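Local coordinates for protein putative acetyltransferase (Streptococcus mutans, PDB 3LD2) that binds coenzyme A and probably transfers an acyl group, as other members of the GNAT acetyltransferase family do, at residues 97-102 with 110-115. Residues are numbered along the deposited sequence; the frame is centred on the assembly and turned at random.
With COA (coenzyme A), chain E.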
# COMPACT_ATOMS: atom_id res chain seq x y z
N ASP A 97 -3.99 -0.19 -3.22
CA ASP A 97 -5.15 0.68 -3.01
C ASP A 97 -4.68 2.05 -2.56
O ASP A 97 -3.69 2.17 -1.85
CB ASP A 97 -6.09 0.10 -1.97
CG ASP A 97 -5.52 0.17 -0.58
OD1 ASP A 97 -4.50 -0.49 -0.34
OD2 ASP A 97 -6.10 0.87 0.28
N TYR A 98 -5.39 3.09 -2.99
CA TYR A 98 -5.03 4.46 -2.60
C TYR A 98 -6.25 5.31 -2.34
O TYR A 98 -7.34 5.02 -2.80
CB TYR A 98 -4.12 5.12 -3.63
CG TYR A 98 -4.70 5.35 -5.00
CD1 TYR A 98 -5.35 6.53 -5.31
CD2 TYR A 98 -4.58 4.38 -6.00
CE1 TYR A 98 -5.88 6.76 -6.57
CE2 TYR A 98 -5.11 4.59 -7.27
CZ TYR A 98 -5.77 5.79 -7.55
OH TYR A 98 -6.31 6.03 -8.81
N SER A 99 -6.04 6.37 -1.60
CA SER A 99 -7.13 7.24 -1.21
C SER A 99 -6.58 8.53 -0.61
O SER A 99 -5.40 8.58 -0.21
CB SER A 99 -7.97 6.52 -0.16
OG SER A 99 -7.26 6.56 1.06
N SER A 100 -7.42 9.57 -0.57
CA SER A 100 -7.11 10.81 0.16
C SER A 100 -6.71 10.59 1.63
O SER A 100 -7.38 9.86 2.36
CB SER A 100 -8.32 11.74 0.13
OG SER A 100 -8.28 12.56 -1.02
N LEU A 101 -5.65 11.24 2.07
CA LEU A 101 -5.22 11.05 3.45
C LEU A 101 -6.19 11.67 4.46
O LEU A 101 -6.39 11.11 5.54
CB LEU A 101 -3.80 11.59 3.67
CG LEU A 101 -3.21 11.27 5.05
CD1 LEU A 101 -3.34 9.78 5.37
CD2 LEU A 101 -1.76 11.71 5.12
N TYR A 102 -6.78 12.82 4.15
CA TYR A 102 -7.71 13.46 5.08
C TYR A 102 -9.04 13.76 4.38
O TYR A 102 -9.07 14.09 3.18
CB TYR A 102 -7.15 14.77 5.68
CG TYR A 102 -5.78 14.69 6.33
CD1 TYR A 102 -5.63 14.29 7.66
CD2 TYR A 102 -4.65 15.05 5.63
CE1 TYR A 102 -4.37 14.25 8.26
CE2 TYR A 102 -3.40 15.01 6.20
CZ TYR A 102 -3.26 14.61 7.52
OH TYR A 102 -1.99 14.59 8.05
N ILE A 110 -3.18 15.58 -0.18
CA ILE A 110 -2.28 14.50 0.18
C ILE A 110 -2.91 13.13 -0.09
O ILE A 110 -3.91 12.78 0.53
CB ILE A 110 -1.87 14.57 1.67
CG1 ILE A 110 -1.35 15.97 2.02
CG2 ILE A 110 -0.83 13.50 1.99
CD1 ILE A 110 -1.01 16.17 3.48
N VAL A 111 -2.33 12.35 -0.98
CA VAL A 111 -2.81 10.98 -1.20
C VAL A 111 -2.00 9.94 -0.38
O VAL A 111 -0.81 10.14 -0.11
CB VAL A 111 -2.90 10.63 -2.72
CG1 VAL A 111 -1.53 10.54 -3.36
CG2 VAL A 111 -3.68 9.35 -2.93
N THR A 112 -2.66 8.87 0.07
CA THR A 112 -1.95 7.72 0.67
C THR A 112 -2.27 6.37 -0.04
O THR A 112 -3.18 6.31 -0.88
CB THR A 112 -2.19 7.65 2.22
OG1 THR A 112 -1.30 6.70 2.84
CG2 THR A 112 -3.62 7.28 2.53
N PHE A 113 -1.52 5.30 0.26
CA PHE A 113 -1.72 4.00 -0.40
C PHE A 113 -1.13 2.83 0.35
O PHE A 113 -0.18 2.99 1.11
CB PHE A 113 -1.15 3.99 -1.83
CG PHE A 113 0.35 4.02 -1.87
CD1 PHE A 113 1.08 2.84 -1.98
CD2 PHE A 113 1.04 5.22 -1.79
CE1 PHE A 113 2.47 2.86 -2.02
CE2 PHE A 113 2.42 5.26 -1.82
CZ PHE A 113 3.14 4.07 -1.94
N GLY A 114 -1.69 1.64 0.15
CA GLY A 114 -1.09 0.40 0.61
C GLY A 114 -0.71 -0.43 -0.61
O GLY A 114 -1.16 -0.14 -1.72
N ILE A 115 0.14 -1.43 -0.41
CA ILE A 115 0.53 -2.32 -1.49
C ILE A 115 0.96 -3.69 -0.95
O ILE A 115 1.55 -3.80 0.11
CB ILE A 115 1.65 -1.72 -2.36
CG1 ILE A 115 1.89 -2.58 -3.61
CG2 ILE A 115 2.91 -1.58 -1.54
CD1 ILE A 115 2.94 -2.03 -4.53
N1A COA E . 15.68 -6.99 -0.03
C2A COA E . 16.46 -5.86 -0.56
N3A COA E . 15.80 -4.88 -1.49
C4A COA E . 14.40 -5.05 -1.84
C5A COA E . 13.62 -6.17 -1.29
C6A COA E . 14.26 -7.16 -0.38
N6A COA E . 13.45 -8.25 0.13
N7A COA E . 12.23 -6.12 -1.78
C8A COA E . 12.16 -4.95 -2.63
N9A COA E . 13.47 -4.24 -2.58
C1B COA E . 13.68 -3.33 -3.58
C2B COA E . 14.87 -3.25 -4.52
O2B COA E . 16.21 -3.35 -4.14
C3B COA E . 14.38 -2.86 -5.84
O3B COA E . 15.17 -2.85 -6.99
P3B COA E . 15.68 -4.33 -7.58
O7A COA E . 16.10 -4.04 -9.15
O8A COA E . 17.02 -4.90 -6.76
O9A COA E . 14.66 -5.36 -7.46
C4B COA E . 12.87 -2.75 -5.72
O4B COA E . 12.46 -3.09 -4.35
C5B COA E . 11.80 -2.67 -6.75
O5B COA E . 11.50 -4.05 -6.59
P1A COA E . 10.05 -4.78 -6.82
O1A COA E . 10.32 -6.26 -7.50
O2A COA E . 9.24 -3.92 -7.68
O3A COA E . 9.30 -4.98 -5.38
P2A COA E . 8.20 -6.15 -5.06
O4A COA E . 8.99 -7.54 -4.64
O5A COA E . 7.33 -6.41 -6.20
O6A COA E . 7.32 -5.69 -3.75
CBP COA E . 6.94 -4.91 -1.61
CCP COA E . 7.90 -4.83 -2.80
CDP COA E . 5.55 -4.42 -2.10
CEP COA E . 7.46 -4.07 -0.41
CAP COA E . 6.80 -6.40 -1.20
OAP COA E . 7.90 -6.88 -0.49
C9P COA E . 5.60 -6.56 -0.28
O9P COA E . 4.66 -7.16 -0.68
N8P COA E . 5.83 -6.64 1.16
C7P COA E . 4.80 -7.36 1.87
C6P COA E . 4.12 -6.48 2.92
C5P COA E . 4.15 -5.01 2.51
O5P COA E . 3.39 -4.63 1.68
N4P COA E . 5.00 -4.05 3.19
C3P COA E . 4.63 -2.62 3.27
C2P COA E . 3.72 -2.11 2.15
S1P COA E . 2.17 -1.52 2.91
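Antiparallel strands 97-100 and 110-115 pair as a beta hairpin, their axes 4.6 Å apart at closest. Ser-99 and Thr-112 form a hydrogen-bonded pair, with Thr-112 N to Ser-99 O at 2.8 Å nearly straight (173°) and Ser-99 N to Thr-112 O at 2.9 Å. Gly-114 N gives a further bond to Asp-97 O, whereas the return bond from Asp-97 N to Gly-114 O is weak. Past the end of the first strand, Leu-101 N still reaches Ile-110 O (2.8 Å).

Tyr-98 and Phe-113 form a non-hydrogen-bonded pair, CB to CB 3.7 Å; in both, CG sits between the backbone N and the carbonyl carbon (chi1 64° and 70°), and the rings leave on one face toward Phe-134 of helix 126-138, Tyr-98 meeting it edge-to-face. Beyond the strand, Leu-101 reaches across the hairpin, CD2 lying 3.7 Å from Ile-110 CG2 and CD1 3.8 Å from Thr-112 CG2. Ile-110 CD1 abuts the edge of the Tyr-102 ring. The Thr-112 methyl also lies near Ser-99 O, while OG1 bonds to Leu-146 O of the adjoining strand.

Backbone bonds thus fix the register, apolar contacts with Ile-110 extend the pairing past the strand end, and the second strand leads on to Ile-115 and Val-117 in the coenzyme A site.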